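Local coordinates for protein ribose 5-phosphate isomerase (Trypanosoma cruzi, PDB 3M1P) that probably interconverts ribose 5-phosphate and ribulose 5-phosphate, as a type B ribose 5-phosphate isomerase assembled from four chains, at residues I7-P12 with V66-S71; I21-E26 with E118-I123; M1-A6 with D29-V34. The protein carries 1 engineered substitution. All coordinates share one frame; numbering follows the deposited sequence.

Contact 1 of 3, residues I7-P12 with V66-S71; sequences IGTDHP and VLAAGS. Engineered in segment 66-71: Ala69 (natural residue Cys).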
loop_
_atom_site.group_PDB
_atom_site.type_symbol
_atom_site.label_atom_id
_atom_site.label_comp_id
_atom_site.label_asym_id
_atom_site.label_seq_id
_atom_site.Cartn_x
_atom_site.Cartn_y
_atom_site.Cartn_z
ATOM N N ILE A 7 8.296 22.351 5.028
ATOM C CA ILE A 7 8.163 21.428 3.911
ATOM C C ILE A 7 9.455 21.374 3.094
ATOM O O ILE A 7 9.993 22.413 2.704
ATOM C CB ILE A 7 6.951 21.796 2.994
ATOM C CG1 ILE A 7 5.636 21.763 3.787
ATOM C CG2 ILE A 7 6.901 20.863 1.763
ATOM C CD1 ILE A 7 4.492 22.593 3.179
ATOM N N GLY A 8 9.954 20.163 2.846
ATOM C CA GLY A 8 11.089 19.969 1.938
ATOM C C GLY A 8 10.809 18.895 0.898
ATOM O O GLY A 8 9.974 18.019 1.118
ATOM N N THR A 9 11.487 18.982 -0.244
ATOM C CA THR A 9 11.410 17.957 -1.293
ATOM C C THR A 9 12.778 17.780 -1.948
ATOM O O THR A 9 13.692 18.584 -1.721
ATOM C CB THR A 9 10.365 18.302 -2.426
ATOM O OG1 THR A 9 10.889 19.312 -3.295
ATOM C CG2 THR A 9 9.046 18.771 -1.870
ATOM N N ASP A 10 12.923 16.727 -2.744
ATOM C CA ASP A 10 13.998 16.687 -3.732
ATOM C C ASP A 10 13.408 16.988 -5.122
ATOM O O ASP A 10 12.283 17.490 -5.211
ATOM C CB ASP A 10 14.809 15.382 -3.663
ATOM C CG ASP A 10 14.010 14.154 -4.054
ATOM O OD1 ASP A 10 12.764 14.237 -4.192
ATOM O OD2 ASP A 10 14.653 13.091 -4.237
ATOM N N HIS A 11 14.154 16.703 -6.186
ATOM C CA HIS A 11 13.750 17.099 -7.542
ATOM C C HIS A 11 12.431 16.503 -8.061
ATOM O O HIS A 11 11.569 17.269 -8.480
ATOM C CB HIS A 11 14.892 16.901 -8.554
ATOM C CG HIS A 11 15.721 15.679 -8.298
ATOM N ND1 HIS A 11 15.861 14.667 -9.224
ATOM C CD2 HIS A 11 16.429 15.295 -7.209
ATOM C CE1 HIS A 11 16.626 13.716 -8.718
ATOM N NE2 HIS A 11 16.985 14.074 -7.497
ATOM N N PRO A 12 12.259 15.150 -8.029
ATOM C CA PRO A 12 11.013 14.611 -8.581
ATOM C C PRO A 12 9.745 15.068 -7.841
ATOM O O PRO A 12 8.689 15.216 -8.472
ATOM C CB PRO A 12 11.191 13.091 -8.465
ATOM C CG PRO A 12 12.228 12.884 -7.428
ATOM C CD PRO A 12 13.128 14.073 -7.504
ATOM N N VAL A 66 7.428 18.121 6.766
ATOM C CA VAL A 66 6.958 17.285 5.674
ATOM C C VAL A 66 8.119 17.091 4.704
ATOM O O VAL A 66 8.737 18.063 4.234
ATOM C CB VAL A 66 5.736 17.902 4.944
ATOM C CG1 VAL A 66 5.361 17.072 3.704
ATOM C CG2 VAL A 66 4.540 18.013 5.898
ATOM N N LEU A 67 8.448 15.836 4.430
ATOM C CA LEU A 67 9.481 15.549 3.448
ATOM C C LEU A 67 8.908 14.631 2.397
ATOM O O LEU A 67 8.385 13.562 2.716
ATOM C CB LEU A 67 10.730 14.947 4.100
ATOM C CG LEU A 67 11.499 15.889 5.036
ATOM C CD1 LEU A 67 12.593 15.134 5.841
ATOM C CD2 LEU A 67 12.098 17.086 4.270
ATOM N N ALA A 68 8.958 15.088 1.150
ATOM C CA ALA A 68 8.471 14.315 0.023
ATOM C C ALA A 68 9.622 14.115 -0.931
ATOM O O ALA A 68 10.357 15.059 -1.232
ATOM C CB ALA A 68 7.312 15.040 -0.669
ATOM N N ALA A 69 9.805 12.879 -1.379
ATOM C CA ALA A 69 10.847 12.560 -2.339
ATOM C C ALA A 69 10.361 11.443 -3.255
ATOM O O ALA A 69 9.161 11.180 -3.332
ATOM C CB ALA A 69 12.153 12.173 -1.616
ATOM N N GLY A 70 11.268 10.800 -3.979
ATOM C CA GLY A 70 10.887 9.687 -4.853
ATOM C C GLY A 70 10.145 8.625 -4.059
ATOM O O GLY A 70 8.949 8.381 -4.286
ATOM N N SER A 71 10.844 8.043 -3.094
ATOM C CA SER A 71 10.314 6.970 -2.272
ATOM C C SER A 71 10.014 7.433 -0.830
ATOM O O SER A 71 9.140 6.875 -0.157
ATOM C CB SER A 71 11.332 5.836 -2.254
ATOM O OG SER A 71 12.535 6.325 -1.677
#
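Backbone hydrogen bonds join strand 3-9 to strand 64-69 as parallel neighbours, and they lose strength toward the carboxyl ends. Gly8 N donates to Val66 O at 2.8 Å, almost straight along the C=O axis. Gly8 O takes Ala68 N at 3.1 Å, in the carbonyl plane. The third bond, Asp10 N to Ala68 O, is weak at 3.4 Å.

Apolar contacts lie on both faces of the sheet. Ile7 and Val66 run side by side on one face, where Ile7 CG1 meets Val66 CB at 4.0 Å and Leu20 of helix 17-26 covers Ile7. On the opposite face Leu67 CD2 comes within 3.8 Å of Gly8 CA, a position open to it because glycine carries no CB there; Met75 of helix 73-80 packs on Leu67. The helices that follow these two adjacent strands thus lie on opposite faces, which makes their carboxyl ends a topological switch point of this Rossmann-like alpha/beta/alpha sandwich, the usual place for a binding crevice. A bound phosphate ion about 5 Å from the side chain of Pro12 is consistent with such a pocket, though the ion may come from the crystallisation liquor.

The Asp10 carboxylate lies against Ala69, an engineered residue, without a hydrogen bond across the segments. Asp10 CG stands between backbone N and carbonyl carbon (chi1 66°), which brings Asp10 OD1 to 3.1 Å from Ala69 CA, with the methyl group alongside the carboxylate. OD1 is buried without a hydrogen-bond partner. Within 7-12, Thr9 OG1 donates to Asp10 O at 3.0 Å, on a lone pair.

Contact 2 of 3, residues I21-E26 with E118-I123; sequences ILYVKE and EVIREI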
loop_
_atom_site.group_PDB
_atom_site.type_symbol
_atom_site.label_atom_id
_atom_site.label_comp_id
_atom_site.label_asym_id
_atom_site.label_seq_id
_atom_site.Cartn_x
_atom_site.Cartn_y
_atom_site.Cartn_z
ATOM N N ILE A 21 1.980 22.261 0.152
ATOM C CA ILE A 21 1.609 23.521 0.819
ATOM C C ILE A 21 0.094 23.552 1.062
ATOM O O ILE A 21 -0.363 23.771 2.188
ATOM C CB ILE A 21 2.076 24.774 0.005
ATOM C CG1 ILE A 21 3.603 24.877 0.007
ATOM C CG2 ILE A 21 1.437 26.061 0.558
ATOM C CD1 ILE A 21 4.186 25.817 -1.057
ATOM N N LEU A 22 -0.666 23.283 0.003
ATOM C CA LEU A 22 -2.119 23.196 0.090
ATOM C C LEU A 22 -2.610 22.138 1.092
ATOM O O LEU A 22 -3.496 22.422 1.897
ATOM C CB LEU A 22 -2.727 22.973 -1.305
ATOM C CG LEU A 22 -4.254 22.860 -1.378
ATOM C CD1 LEU A 22 -4.932 24.144 -0.885
ATOM C CD2 LEU A 22 -4.751 22.488 -2.791
ATOM N N TYR A 23 -2.038 20.932 1.061
ATOM C CA TYR A 23 -2.497 19.851 1.977
ATOM C C TYR A 23 -2.305 20.207 3.461
ATOM O O TYR A 23 -3.118 19.827 4.316
ATOM C CB TYR A 23 -1.839 18.491 1.654
ATOM C CG TYR A 23 -2.015 18.031 0.211
ATOM C CD1 TYR A 23 -3.143 18.416 -0.537
ATOM C CD2 TYR A 23 -1.063 17.218 -0.405
ATOM C CE1 TYR A 23 -3.310 18.007 -1.849
ATOM C CE2 TYR A 23 -1.224 16.797 -1.721
ATOM C CZ TYR A 23 -2.352 17.199 -2.440
ATOM O OH TYR A 23 -2.539 16.798 -3.741
ATOM N N VAL A 24 -1.229 20.932 3.753
ATOM C CA VAL A 24 -0.960 21.407 5.111
ATOM C C VAL A 24 -2.055 22.385 5.556
ATOM O O VAL A 24 -2.614 22.253 6.649
ATOM C CB VAL A 24 0.451 22.047 5.212
ATOM C CG1 VAL A 24 0.642 22.733 6.561
ATOM C CG2 VAL A 24 1.531 20.980 4.977
ATOM N N LYS A 25 -2.374 23.346 4.690
ATOM C CA LYS A 25 -3.481 24.270 4.949
ATOM C C LYS A 25 -4.807 23.533 5.121
ATOM O O LYS A 25 -5.613 23.902 5.974
ATOM C CB LYS A 25 -3.590 25.314 3.834
ATOM C CG LYS A 25 -2.442 26.295 3.807
ATOM C CD LYS A 25 -2.544 27.214 2.621
ATOM C CE LYS A 25 -1.486 28.292 2.715
ATOM N NZ LYS A 25 -1.186 28.825 1.364
ATOM N N GLU A 26 -5.018 22.477 4.334
ATOM C CA GLU A 26 -6.280 21.724 4.408
ATOM C C GLU A 26 -6.494 21.038 5.750
ATOM O O GLU A 26 -7.636 20.850 6.163
ATOM C CB GLU A 26 -6.393 20.699 3.282
ATOM C CG GLU A 26 -6.530 21.294 1.900
ATOM C CD GLU A 26 -7.024 20.268 0.904
ATOM O OE1 GLU A 26 -6.303 19.967 -0.071
ATOM O OE2 GLU A 26 -8.143 19.753 1.117
ATOM N N GLU A 118 -3.422 11.953 -3.850
ATOM C CA GLU A 118 -4.598 11.990 -2.960
ATOM C C GLU A 118 -4.379 11.213 -1.660
ATOM O O GLU A 118 -4.983 11.540 -0.644
ATOM C CB GLU A 118 -5.884 11.537 -3.677
ATOM C CG GLU A 118 -6.398 12.518 -4.771
ATOM C CD GLU A 118 -6.608 13.928 -4.248
ATOM O OE1 GLU A 118 -7.245 14.094 -3.182
ATOM O OE2 GLU A 118 -6.125 14.871 -4.902
ATOM N N VAL A 119 -3.521 10.191 -1.704
ATOM C CA VAL A 119 -3.119 9.479 -0.494
ATOM C C VAL A 119 -2.097 10.309 0.281
ATOM O O VAL A 119 -2.134 10.345 1.509
ATOM C CB VAL A 119 -2.607 8.048 -0.798
ATOM C CG1 VAL A 119 -2.117 7.331 0.467
ATOM C CG2 VAL A 119 -3.722 7.234 -1.460
ATOM N N ILE A 120 -1.210 10.998 -0.440
ATOM C CA ILE A 120 -0.258 11.909 0.193
ATOM C C ILE A 120 -1.033 12.992 0.931
ATOM O O ILE A 120 -0.738 13.293 2.088
ATOM C CB ILE A 120 0.751 12.517 -0.826
ATOM C CG1 ILE A 120 1.750 11.447 -1.274
ATOM C CG2 ILE A 120 1.497 13.718 -0.202
ATOM C CD1 ILE A 120 2.686 11.859 -2.445
ATOM N N ARG A 121 -2.049 13.538 0.262
ATOM C CA ARG A 121 -2.974 14.480 0.880
ATOM C C ARG A 121 -3.538 13.938 2.204
ATOM O O ARG A 121 -3.460 14.599 3.237
ATOM C CB ARG A 121 -4.107 14.840 -0.092
ATOM C CG ARG A 121 -5.065 15.885 0.484
ATOM C CD ARG A 121 -6.205 16.229 -0.478
ATOM N NE ARG A 121 -7.180 17.095 0.186
ATOM C CZ ARG A 121 -8.173 16.659 0.957
ATOM N NH1 ARG A 121 -8.340 15.362 1.164
ATOM N NH2 ARG A 121 -8.998 17.526 1.538
ATOM N N GLU A 122 -4.082 12.719 2.154
ATOM C CA GLU A 122 -4.662 12.058 3.303
ATOM C C GLU A 122 -3.625 11.832 4.402
ATOM O O GLU A 122 -3.911 12.047 5.586
ATOM C CB GLU A 122 -5.261 10.720 2.866
ATOM C CG GLU A 122 -6.058 9.991 3.937
ATOM C CD GLU A 122 -6.519 8.633 3.466
ATOM O OE1 GLU A 122 -5.659 7.778 3.186
ATOM O OE2 GLU A 122 -7.730 8.429 3.350
ATOM N N ILE A 123 -2.427 11.398 4.006
ATOM C CA ILE A 123 -1.316 11.206 4.938
ATOM C C ILE A 123 -0.976 12.517 5.675
ATOM O O ILE A 123 -0.894 12.535 6.905
ATOM C CB ILE A 123 -0.079 10.641 4.211
ATOM C CG1 ILE A 123 -0.313 9.185 3.805
ATOM C CG2 ILE A 123 1.219 10.765 5.061
ATOM C CD1 ILE A 123 0.733 8.676 2.828
HETATM O O HOH W 1 -5.009 17.049 -4.804
#
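Two helices that cover the same face of the central sheet, 17-26 and 117-129, meet obliquely, their axes 9.4 Å apart at closest. The contact is carried by Tyr23 and Glu26 on one side and Arg121 on the other.

Arg121 lies across one face of the Tyr23 ring. Its CG is anti to the backbone N (chi1 -177°) and the chain runs extended to NE, so that the aliphatic part is drawn over the ring. Arg121 CB stands almost directly above the Tyr23 ring centroid, 3.5 Å away, in a CH-pi contact. Arg121 CG, the next carbon, sits 3.3 Å from Tyr23 CD1. Ile120 CG2 approaches Tyr23 CD2 obliquely at 4.3 Å.

This is one of the two helical layers of the alpha/beta/alpha sandwich; on the side facing the sheet, Val24 packs on Phe31 of strand 31-35 and Ile120 on Val110 of strand 107-111. On the other side of helix 117-129, Glu118 and Val119 pack against Tyr94 of another subunit, so the same helix also reaches into the assembly.

The Arg121 guanidinium stands nearly upright to the Tyr23 ring, the planes 85° apart, and grips Glu26 side-on. Arg121 NE donates to Glu26 OE1 at 3.0 Å, while NH2 makes a very short bond of 2.4 Å to Glu26 OE2; a weak, bent bond also links Arg121 NE to Glu26 OE2. Both oxygens lie near the guanidinium plane, but the carboxylate is tilted 49° from it and is met from above its own plane. The paired charges would be expected to favour ionised Glu26. At the far end of the ring a water bridges the helices, 2.7 Å from Tyr23 OH and donating to Glu118 OE2 at 2.4 Å.

Contact 3 of 3, residues M1-A6 with D29-V34; sequences MTRRVA and DEFVPV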
loop_
_atom_site.group_PDB
_atom_site.type_symbol
_atom_site.label_atom_id
_atom_site.label_comp_id
_atom_site.label_asym_id
_atom_site.label_seq_id
_atom_site.Cartn_x
_atom_site.Cartn_y
_atom_site.Cartn_z
ATOM N N MET A 1 0.421 30.296 18.902
ATOM C CA MET A 1 -0.879 29.562 18.861
ATOM C C MET A 1 -1.064 28.756 17.568
ATOM O O MET A 1 -1.589 27.642 17.618
ATOM C CB MET A 1 -2.077 30.493 19.113
ATOM C CG MET A 1 -3.070 29.949 20.157
ATOM S SD MET A 1 -4.803 30.455 19.925
ATOM C CE MET A 1 -5.457 29.122 18.903
ATOM N N THR A 2 -0.657 29.300 16.416
ATOM C CA THR A 2 -0.624 28.466 15.196
ATOM C C THR A 2 0.598 27.528 15.189
ATOM O O THR A 2 1.484 27.652 16.032
ATOM C CB THR A 2 -0.768 29.250 13.844
ATOM O OG1 THR A 2 0.434 29.970 13.539
ATOM C CG2 THR A 2 -1.975 30.184 13.863
ATOM N N ARG A 3 0.625 26.576 14.257
ATOM C CA ARG A 3 1.686 25.568 14.248
ATOM C C ARG A 3 2.397 25.467 12.907
ATOM O O ARG A 3 1.793 25.127 11.878
ATOM C CB ARG A 3 1.202 24.204 14.789
ATOM C CG ARG A 3 -0.295 23.938 14.719
ATOM C CD ARG A 3 -0.856 23.224 15.968
ATOM N NE ARG A 3 -0.132 22.005 16.343
ATOM C CZ ARG A 3 -0.690 20.818 16.587
ATOM N NH1 ARG A 3 -2.004 20.653 16.513
ATOM N NH2 ARG A 3 0.075 19.788 16.924
ATOM N N ARG A 4 3.686 25.807 12.932
ATOM C CA ARG A 4 4.499 25.881 11.734
ATOM C C ARG A 4 4.855 24.475 11.273
ATOM O O ARG A 4 5.115 23.599 12.091
ATOM C CB ARG A 4 5.761 26.718 11.977
ATOM C CG ARG A 4 5.483 28.123 12.554
ATOM C CD ARG A 4 6.771 28.925 12.680
ATOM N NE ARG A 4 7.170 29.484 11.398
ATOM C CZ ARG A 4 8.420 29.501 10.946
ATOM N NH1 ARG A 4 9.407 28.990 11.671
ATOM N NH2 ARG A 4 8.682 30.040 9.773
ATOM N N VAL A 5 4.838 24.275 9.959
ATOM C CA VAL A 5 5.082 22.980 9.349
ATOM C C VAL A 5 6.070 23.178 8.207
ATOM O O VAL A 5 5.705 23.674 7.141
ATOM C CB VAL A 5 3.757 22.347 8.813
ATOM C CG1 VAL A 5 4.026 21.047 8.016
ATOM C CG2 VAL A 5 2.782 22.093 9.939
ATOM N N ALA A 6 7.324 22.793 8.415
ATOM C CA ALA A 6 8.327 23.000 7.368
ATOM C C ALA A 6 8.210 21.935 6.286
ATOM O O ALA A 6 8.046 20.762 6.585
ATOM C CB ALA A 6 9.746 23.042 7.956
ATOM N N ASP A 29 -6.677 25.762 9.551
ATOM C CA ASP A 29 -6.133 27.123 9.578
ATOM C C ASP A 29 -4.989 27.314 10.582
ATOM O O ASP A 29 -4.145 28.188 10.402
ATOM C CB ASP A 29 -7.248 28.112 9.914
ATOM C CG ASP A 29 -8.310 28.193 8.837
ATOM O OD1 ASP A 29 -8.161 27.545 7.773
ATOM O OD2 ASP A 29 -9.301 28.919 9.067
ATOM N N GLU A 30 -4.965 26.507 11.636
ATOM C CA GLU A 30 -3.872 26.565 12.604
ATOM C C GLU A 30 -2.520 26.033 12.090
ATOM O O GLU A 30 -1.513 26.172 12.781
ATOM C CB GLU A 30 -4.240 25.850 13.902
ATOM C CG GLU A 30 -4.158 24.325 13.816
ATOM C CD GLU A 30 -5.512 23.676 13.600
ATOM O OE1 GLU A 30 -6.256 24.091 12.676
ATOM O OE2 GLU A 30 -5.831 22.755 14.377
ATOM N N PHE A 31 -2.494 25.418 10.911
ATOM C CA PHE A 31 -1.254 24.860 10.366
ATOM C C PHE A 31 -0.658 25.773 9.300
ATOM O O PHE A 31 -1.288 26.037 8.285
ATOM C CB PHE A 31 -1.483 23.440 9.807
ATOM C CG PHE A 31 -1.922 22.448 10.847
ATOM C CD1 PHE A 31 -0.991 21.858 11.706
ATOM C CD2 PHE A 31 -3.269 22.110 10.983
ATOM C CE1 PHE A 31 -1.399 20.946 12.683
ATOM C CE2 PHE A 31 -3.687 21.212 11.950
ATOM C CZ PHE A 31 -2.755 20.624 12.807
ATOM N N VAL A 32 0.564 26.243 9.529
ATOM C CA VAL A 32 1.219 27.163 8.593
ATOM C C VAL A 32 2.364 26.508 7.824
ATOM O O VAL A 32 3.391 26.167 8.423
ATOM C CB VAL A 32 1.763 28.435 9.311
ATOM C CG1 VAL A 32 2.250 29.461 8.284
ATOM C CG2 VAL A 32 0.703 29.033 10.254
ATOM N N PRO A 33 2.203 26.333 6.496
ATOM C CA PRO A 33 3.292 25.761 5.706
ATOM C C PRO A 33 4.464 26.734 5.552
ATOM O O PRO A 33 4.264 27.938 5.313
ATOM C CB PRO A 33 2.650 25.477 4.345
ATOM C CG PRO A 33 1.449 26.336 4.280
ATOM C CD PRO A 33 1.015 26.645 5.674
ATOM N N VAL A 34 5.668 26.198 5.717
ATOM C CA VAL A 34 6.909 26.941 5.551
ATOM C C VAL A 34 7.687 26.167 4.508
ATOM O O VAL A 34 8.307 25.137 4.798
ATOM C CB VAL A 34 7.709 27.034 6.895
ATOM C CG1 VAL A 34 8.968 27.878 6.734
ATOM C CG2 VAL A 34 6.832 27.582 8.016
#
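Arg3 pairs with Phe31 across the two strands and runs its side chain alongside the phenyl ring. Arg3 N makes a short bond, 2.6 Å, to Glu30 O, and the same carbonyl oxygen lies 3.9 Å from Arg3 CB. With chi1 at an unusual 23°, Arg3 CG comes still closer to Glu30 O, 3.2 Å, and reaches Phe31 CD1 at 3.7 Å. The chain then bends at chi2 and chi3: Arg3 CD touches Phe31 CE1 at 4.0 Å, and CE1 lies over one face of the guanidinium, whose plane is turned 35° from the ring. At the tip Arg3 NH1 is 3.8 Å from Phe31 CZ, whereas NE forms a salt bridge with Glu63.

Further along, the hydrogen bonds of the parallel pairing continue from Val32 N to Arg3 O, from Val5 N to Val32 O and from Val34 N to Val5 O, the last at 2.9 Å. Thr2 OG1 touches Val32 CG2. On the sheet face bearing Arg4, Val34 CG2 lies over the Arg4 guanidinium, whose NH1 is hydrogen-bonded to Glu61 O. Strand 31-35 is outermost within the chain; 64-69 flanks 3-9 across from it, while Val24 of helix 17-26 and Leu128 of helix 117-129 cover Val5 and Phe31.

Strand 3-9 is the common member of contacts 1 and 3: it is flanked by 31-35 on one side and 64-69 on the other, contact 3 sampling its start and contact 1 its carboxyl end, with centres 19 Å apart. Contact 2 sits in a helix layer, its centre 14 Å from that of contact 1 and 13 Å from that of contact 3. Ile7 CD1 is where all three meet, touching Val24, Ile21 and Pro33. Along the chain the order is 1-6, 7-12, 21-26, 29-34, 66-71 and 118-123, so the contacts interleave. Strand 3-9, helix 17-26 and strand 31-35 form a beta-alpha-beta unit, to which 66-71 adds the next strand and 118-123 a neighbouring helix.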